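Local coordinates for tungstate ABC transporter, periplasmic tungstate-binding protein (Geobacter sulfurreducens, PDB 3LR1) that probably binds tungstate in the periplasm and hands it to an ABC transporter for uptake into the cell, at residues D37-G42 / L47-A52; N77-M82 / K219-V224; F86-P91 / K102-A107. All blocks are in the same frame, centred on the assembly; numbering follows the deposited sequence.

Interaction 1 (D37-G42 / L47-A52)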
# COMPACT_ATOMS: atom_id res chain seq x y z
N ASP A 37 -17.21 5.21 -3.34
CA ASP A 37 -16.25 6.16 -3.91
C ASP A 37 -14.87 5.91 -3.29
O ASP A 37 -14.71 5.96 -2.04
CB ASP A 37 -16.61 7.59 -3.58
CG ASP A 37 -17.87 8.06 -4.20
OD1 ASP A 37 -18.46 7.43 -5.08
OD2 ASP A 37 -18.23 9.19 -3.79
N VAL A 38 -13.90 5.67 -4.16
CA VAL A 38 -12.53 5.47 -3.76
C VAL A 38 -11.77 6.79 -3.93
O VAL A 38 -11.64 7.32 -5.04
CB VAL A 38 -11.88 4.34 -4.61
CG1 VAL A 38 -10.43 4.17 -4.28
CG2 VAL A 38 -12.63 3.02 -4.48
N ILE A 39 -11.25 7.29 -2.82
CA ILE A 39 -10.51 8.59 -2.74
C ILE A 39 -9.06 8.21 -2.44
O ILE A 39 -8.71 7.91 -1.29
CB ILE A 39 -11.10 9.53 -1.68
CG1 ILE A 39 -12.56 9.88 -2.11
CG2 ILE A 39 -10.20 10.79 -1.47
CD1 ILE A 39 -13.40 10.59 -1.02
N ALA A 40 -8.26 8.13 -3.48
CA ALA A 40 -6.90 7.66 -3.41
C ALA A 40 -5.95 8.85 -3.41
O ALA A 40 -5.82 9.61 -4.38
CB ALA A 40 -6.60 6.72 -4.57
N VAL A 41 -5.30 9.02 -2.27
CA VAL A 41 -4.50 10.19 -1.97
C VAL A 41 -3.22 9.70 -1.30
O VAL A 41 -2.99 8.48 -1.20
CB VAL A 41 -5.32 11.23 -1.16
CG1 VAL A 41 -6.34 11.98 -2.07
CG2 VAL A 41 -5.94 10.64 0.08
N GLY A 42 -2.36 10.59 -0.83
CA GLY A 42 -1.19 10.13 -0.01
C GLY A 42 -1.63 9.51 1.34
O GLY A 42 -2.80 9.63 1.78
N LEU A 47 -5.64 9.50 6.06
CA LEU A 47 -6.00 9.55 7.47
C LEU A 47 -6.55 10.92 7.79
O LEU A 47 -7.53 10.97 8.53
CB LEU A 47 -4.80 9.18 8.30
CG LEU A 47 -4.33 7.74 8.16
CD1 LEU A 47 -2.83 7.70 8.41
CD2 LEU A 47 -5.09 6.87 9.13
N LYS A 48 -6.01 12.01 7.21
CA LYS A 48 -6.54 13.37 7.49
C LYS A 48 -8.02 13.49 7.08
O LYS A 48 -8.83 14.13 7.77
CB LYS A 48 -5.74 14.50 6.80
CG LYS A 48 -4.45 14.79 7.43
CD LYS A 48 -3.81 15.98 6.79
CE LYS A 48 -2.42 16.22 7.45
NZ LYS A 48 -2.56 16.82 8.80
N LEU A 49 -8.39 12.84 5.98
CA LEU A 49 -9.76 12.84 5.51
C LEU A 49 -10.68 12.15 6.50
O LEU A 49 -11.76 12.65 6.80
CB LEU A 49 -9.87 12.23 4.12
CG LEU A 49 -9.35 13.08 2.94
CD1 LEU A 49 -9.34 12.18 1.71
CD2 LEU A 49 -10.23 14.35 2.80
N GLY A 50 -10.22 11.06 7.09
CA GLY A 50 -10.98 10.36 8.10
C GLY A 50 -11.04 11.18 9.41
O GLY A 50 -12.09 11.23 10.02
N GLU A 51 -9.93 11.84 9.77
CA GLU A 51 -9.84 12.76 10.96
C GLU A 51 -10.81 13.90 10.84
O GLU A 51 -11.26 14.40 11.83
CB GLU A 51 -8.45 13.31 11.18
CG GLU A 51 -7.44 12.29 11.74
CD GLU A 51 -6.04 12.84 11.97
OE1 GLU A 51 -5.82 14.05 11.71
OE2 GLU A 51 -5.17 12.04 12.39
N ALA A 52 -11.12 14.31 9.62
CA ALA A 52 -12.08 15.39 9.34
C ALA A 52 -13.52 14.90 9.17
O ALA A 52 -14.44 15.70 9.07
CB ALA A 52 -11.60 16.20 8.07

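Interaction 2 (N77-M82 / K219-V224)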
# COMPACT_ATOMS: atom_id res chain seq x y z
N ASN A 77 -13.11 -0.42 15.07
CA ASN A 77 -13.31 -1.76 14.54
C ASN A 77 -12.36 -2.12 13.37
O ASN A 77 -12.76 -2.77 12.33
CB ASN A 77 -14.79 -1.95 14.19
CG ASN A 77 -15.74 -1.95 15.44
OD1 ASN A 77 -16.85 -1.43 15.39
ND2 ASN A 77 -15.29 -2.48 16.54
N ARG A 78 -11.11 -1.70 13.54
CA ARG A 78 -10.03 -2.01 12.60
C ARG A 78 -9.90 -3.51 12.38
O ARG A 78 -9.85 -4.29 13.35
CB ARG A 78 -8.66 -1.52 13.09
CG ARG A 78 -7.53 -1.71 12.08
CD ARG A 78 -6.10 -1.67 12.68
NE ARG A 78 -5.04 -1.90 11.70
CZ ARG A 78 -4.71 -3.10 11.18
NH1 ARG A 78 -5.34 -4.23 11.53
NH2 ARG A 78 -3.73 -3.18 10.30
N LYS A 79 -9.82 -3.90 11.12
CA LYS A 79 -9.54 -5.28 10.78
C LYS A 79 -8.39 -5.37 9.80
O LYS A 79 -8.25 -4.56 8.88
CB LYS A 79 -10.80 -5.96 10.23
CG LYS A 79 -11.87 -6.26 11.26
CD LYS A 79 -11.75 -7.68 11.81
CE LYS A 79 -12.06 -8.82 10.73
NZ LYS A 79 -11.32 -10.19 10.89
N ASP A 80 -7.55 -6.38 10.00
CA ASP A 80 -6.50 -6.70 9.07
C ASP A 80 -7.11 -7.26 7.83
O ASP A 80 -8.02 -8.14 7.89
CB ASP A 80 -5.57 -7.84 9.60
CG ASP A 80 -4.53 -7.38 10.64
OD1 ASP A 80 -4.23 -6.18 10.74
OD2 ASP A 80 -3.96 -8.27 11.34
N VAL A 81 -6.56 -6.84 6.71
CA VAL A 81 -6.88 -7.32 5.41
C VAL A 81 -5.55 -7.77 4.81
O VAL A 81 -4.69 -6.94 4.41
CB VAL A 81 -7.52 -6.24 4.53
CG1 VAL A 81 -7.69 -6.77 3.11
CG2 VAL A 81 -8.80 -5.79 5.14
N MSE A 82 -5.35 -9.09 4.80
CA MSE A 82 -4.08 -9.64 4.41
C MSE A 82 -4.07 -9.60 2.93
O MSE A 82 -4.85 -10.29 2.26
CB MSE A 82 -3.92 -11.07 4.93
CG MSE A 82 -3.85 -11.12 6.50
SE MSE A 82 -2.21 -10.25 7.25
CE MSE A 82 -3.26 -9.15 8.28
N LYS A 219 -20.68 -2.85 7.22
CA LYS A 219 -20.99 -3.90 6.24
C LYS A 219 -19.87 -4.13 5.29
O LYS A 219 -19.57 -5.29 4.96
CB LYS A 219 -22.26 -3.61 5.52
CG LYS A 219 -23.49 -3.89 6.37
CD LYS A 219 -24.71 -3.21 5.74
CE LYS A 219 -25.98 -3.66 6.40
NZ LYS A 219 -27.08 -2.68 6.05
N LEU A 220 -19.22 -3.04 4.88
CA LEU A 220 -18.08 -3.14 4.01
C LEU A 220 -16.96 -3.92 4.67
O LEU A 220 -16.37 -4.83 4.04
CB LEU A 220 -17.61 -1.79 3.50
CG LEU A 220 -16.41 -1.88 2.54
CD1 LEU A 220 -16.78 -2.61 1.18
CD2 LEU A 220 -15.82 -0.48 2.26
N ILE A 221 -16.65 -3.59 5.93
CA ILE A 221 -15.57 -4.26 6.60
C ILE A 221 -15.88 -5.77 6.76
O ILE A 221 -15.01 -6.62 6.55
CB ILE A 221 -15.26 -3.62 7.98
CG1 ILE A 221 -14.71 -2.19 7.76
CG2 ILE A 221 -14.27 -4.54 8.73
CD1 ILE A 221 -14.46 -1.33 9.06
N ASP A 222 -17.10 -6.09 7.12
CA ASP A 222 -17.56 -7.50 7.24
C ASP A 222 -17.40 -8.25 5.92
O ASP A 222 -17.01 -9.41 5.87
CB ASP A 222 -19.03 -7.56 7.72
CG ASP A 222 -19.22 -7.15 9.23
OD1 ASP A 222 -18.23 -7.09 9.99
OD2 ASP A 222 -20.37 -6.89 9.66
N TYR A 223 -17.69 -7.52 4.85
CA TYR A 223 -17.62 -8.06 3.50
C TYR A 223 -16.21 -8.38 3.09
O TYR A 223 -15.94 -9.49 2.64
CB TYR A 223 -18.36 -7.18 2.47
CG TYR A 223 -17.96 -7.55 1.04
CD1 TYR A 223 -18.50 -8.66 0.38
CD2 TYR A 223 -17.06 -6.78 0.37
CE1 TYR A 223 -18.11 -8.97 -0.94
CE2 TYR A 223 -16.66 -7.10 -0.93
CZ TYR A 223 -17.17 -8.18 -1.55
OH TYR A 223 -16.72 -8.46 -2.77
N VAL A 224 -15.35 -7.40 3.19
CA VAL A 224 -13.96 -7.50 2.82
C VAL A 224 -13.27 -8.59 3.63
O VAL A 224 -12.50 -9.30 3.11
CB VAL A 224 -13.27 -6.11 2.94
CG1 VAL A 224 -11.85 -6.22 2.78
CG2 VAL A 224 -13.89 -5.09 1.90

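Interaction 3 (F86-P91 / K102-A107)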
# COMPACT_ATOMS: atom_id res chain seq x y z
N PHE A 86 5.90 -7.62 -0.72
CA PHE A 86 6.92 -6.73 -1.19
C PHE A 86 7.94 -7.47 -2.07
O PHE A 86 8.40 -8.55 -1.70
CB PHE A 86 7.62 -6.06 -0.04
CG PHE A 86 6.79 -5.02 0.64
CD1 PHE A 86 6.46 -3.85 0.01
CD2 PHE A 86 6.41 -5.21 1.96
CE1 PHE A 86 5.71 -2.87 0.66
CE2 PHE A 86 5.65 -4.27 2.61
CZ PHE A 86 5.32 -3.09 1.95
N VAL A 87 8.38 -6.82 -3.14
CA VAL A 87 9.43 -7.37 -3.99
C VAL A 87 10.49 -6.28 -4.30
O VAL A 87 10.26 -5.09 -4.11
CB VAL A 87 8.82 -7.94 -5.35
CG1 VAL A 87 7.79 -9.15 -5.14
CG2 VAL A 87 8.14 -6.85 -6.14
N ILE A 88 11.67 -6.69 -4.75
CA ILE A 88 12.68 -5.76 -5.20
C ILE A 88 12.76 -5.93 -6.73
O ILE A 88 12.97 -7.04 -7.28
CB ILE A 88 14.08 -5.91 -4.52
CG1 ILE A 88 13.93 -5.89 -2.97
CG2 ILE A 88 15.09 -4.78 -5.04
CD1 ILE A 88 15.13 -6.29 -2.13
N VAL A 89 12.56 -4.81 -7.42
CA VAL A 89 12.66 -4.74 -8.83
C VAL A 89 13.89 -3.91 -9.23
O VAL A 89 14.40 -3.08 -8.48
CB VAL A 89 11.37 -4.15 -9.52
CG1 VAL A 89 10.09 -5.07 -9.30
CG2 VAL A 89 11.14 -2.70 -9.14
N GLY A 90 14.34 -4.16 -10.44
CA GLY A 90 15.48 -3.49 -10.98
C GLY A 90 15.73 -3.85 -12.44
O GLY A 90 14.98 -4.62 -13.02
N PRO A 91 16.78 -3.33 -13.04
CA PRO A 91 17.08 -3.61 -14.43
C PRO A 91 17.28 -5.07 -14.76
O PRO A 91 17.80 -5.77 -13.96
CB PRO A 91 18.38 -2.86 -14.63
CG PRO A 91 18.84 -2.54 -13.35
CD PRO A 91 17.73 -2.41 -12.46
N LYS A 102 19.40 -14.22 -0.75
CA LYS A 102 18.49 -15.19 -0.15
C LYS A 102 17.44 -14.52 0.73
O LYS A 102 16.43 -15.13 1.07
CB LYS A 102 19.29 -16.23 0.67
CG LYS A 102 20.42 -16.97 -0.08
CD LYS A 102 19.95 -17.76 -1.29
CE LYS A 102 21.17 -18.26 -2.12
NZ LYS A 102 20.77 -18.75 -3.49
N THR A 103 17.68 -13.29 1.13
CA THR A 103 16.69 -12.54 1.92
C THR A 103 16.65 -11.10 1.41
O THR A 103 17.58 -10.62 0.75
CB THR A 103 17.03 -12.48 3.39
OG1 THR A 103 18.24 -11.76 3.57
CG2 THR A 103 17.19 -13.93 4.05
N ALA A 104 15.59 -10.39 1.74
CA ALA A 104 15.50 -9.00 1.35
C ALA A 104 16.57 -8.13 2.00
O ALA A 104 17.12 -7.25 1.37
CB ALA A 104 14.09 -8.42 1.64
N ALA A 105 16.92 -8.41 3.25
CA ALA A 105 17.99 -7.66 3.90
C ALA A 105 19.31 -7.87 3.18
O ALA A 105 20.03 -6.90 2.92
CB ALA A 105 18.08 -8.04 5.32
N GLU A 106 19.64 -9.10 2.81
CA GLU A 106 20.83 -9.34 2.03
C GLU A 106 20.82 -8.60 0.70
O GLU A 106 21.84 -8.07 0.28
CB GLU A 106 21.03 -10.82 1.78
CG GLU A 106 22.33 -11.16 1.16
CD GLU A 106 22.57 -12.66 1.15
OE1 GLU A 106 21.79 -13.37 0.54
OE2 GLU A 106 23.55 -13.16 1.73
N ALA A 107 19.68 -8.60 0.03
CA ALA A 107 19.56 -7.92 -1.28
C ALA A 107 19.87 -6.45 -1.12
O ALA A 107 20.59 -5.85 -1.92
CB ALA A 107 18.11 -8.12 -1.93

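Interaction 1 (D37-G42 / L47-A52)
Ile-39 and Leu-49 face each other with 9.3 Å between Ile-39 CA and Leu-49 CA. Strand 35-41 runs into Gly-42, which is the N-cap residue of helix 43-51. The chain then comes back as that helix. The spacing leaves the contact to side chains, and no hydrogen bond crosses it. Leu-49 reaches out from the helix, and one of its methyls does the touching. Leu-49 CD1 lies 3.6 Å from Ile-39 CG2. The same methyl, Leu-49 CD1, is 4.1 Å from Val-41 CG2. The side chains cross obliquely in both pairs. Ile-39 and Val-41 are two apart on the strand, so they face the same way and both offer a CG2 methyl. In Ile-39 this methyl is anti to the backbone N, while CG1 stands beside that nitrogen (chi1 -63°). Ala-40, between them, points away from the helix. Strand 35-41 pairs in parallel with strand 6-12, through backbone bonds such as those of Ile-39 with Met-9 and Thr-11. Val-55 also touches Ile-39, and Asp-54 touches Leu-49. The contact is a small apolar patch near the surface, held by dispersion and exclusion of water, with no polar group to fix its direction.

Interaction 2 (N77-M82 / K219-V224)
Ile-221, on helix 214-224, meets residues 77-82 with both of its branches. From CB, which points toward the strand, the CG2 branch stands anti to the backbone N (chi1 -67° for CG1) and meets the start of the Lys-79 chain. Ile-221 CG2 lies 3.9 Å from Lys-79 CG and 4.0 Å from Lys-79 CB. The other branch runs through CG1, extended, to CD1. That tip, Ile-221 CD1, ends 4.0 Å from the backbone Asn-77 O. Beyond CG the Lys-79 chain bends at chi2 (-95°) and chi3, and its amine leads away from the helix. One turn on, Val-224 makes the second contact: Val-224 CG1 is 3.9 Å from Val-81 CG2, with the two side chains at about a right angle. Ile-233 of helix 227-235 touches both valines. Val-81 is bonded through its backbone to Tyr-199 on strand 197-204, so the helix packs on the lobe's central sheet. Arg-78 and Asp-80 pair in a salt bridge modelled very short; Arg-78 also pairs with Glu-66, and Asp-80 with Arg-63. The chemistry is therefore divided: these charges are paired with each other and with residues of helix 63-71, while the Lys-79 methylenes extend the apolar contact.

Interaction 3 (F86-P91 / K102-A107)
Ile-88 and Ala-107 make the apolar contact, through Ile-88 CD1. Ile-88 points toward the helix. Ile-88 CD1 lies 3.5 Å from Ala-107 CB, a snug methyl-to-methyl approach. Ala-104, one helical turn earlier, is a looser neighbour of the same methyl. Its CB is 4.5 Å from Ile-88 CD1, and its carbonyl oxygen, Ala-104 O, is 4.1 Å from that methyl. CG1 of Ile-88 stands beside the backbone N (chi1 -52°) and continues extended to CD1, which carries the tip to the two alanines. Their short side chains let helix and strand come close: Ile-88 CA and Ala-104 CA are 7.8 Å apart. Ile-98 also touches Ile-88, and Phe-189 touches both Ile-88 and Ala-104.

This helix follows strand 78-90 after a loop and lies against a sheet, as in the alpha/beta lobes of periplasmic binding proteins. The strand is flanked by antiparallel strands 167-171 and 186-190; Val-87 bonds with Thr-170, and Ile-88 with Leu-188 and Phe-189.

No hydrogen bond crosses between the segments; those within 102-107 fix the start of the helix. Thr-103 is the N-cap. Its OG1 accepts from Glu-106 N at 3.1 Å, with an N-H...O angle of 166°. Glu-106 in turn receives a bond: its OE1 accepts from Lys-102 N at 2.8 Å, with an angle of 168°. Glu-106 OE1 is met almost head-on, in line with its C-O bond. A carboxylate beside the first turn would probably also interact favourably with the helix dipole. Ala-107 N bonds to Thr-103 O, the first backbone bond of the helix in this segment.

In the fold
All three contacts pack a helix on one mixed sheet. Interactions 1 and 2 lie near each other, with centres 17 Å apart and nearest atoms about 8 Å apart. Interaction 3 is remote: its centre is 31 Å from that of interaction 1 and 30 Å from that of interaction 2, across the centre of the chain. Strand 78-90 links the two regions, as residues 77-82 serve interaction 2 and residues 86-91 serve interaction 3. This matches the two-lobed form of periplasmic binding proteins. A bound tungsten ion lies about 11 Å from the side chain of Val-41, and one lies about 13 Å from that of Val-81.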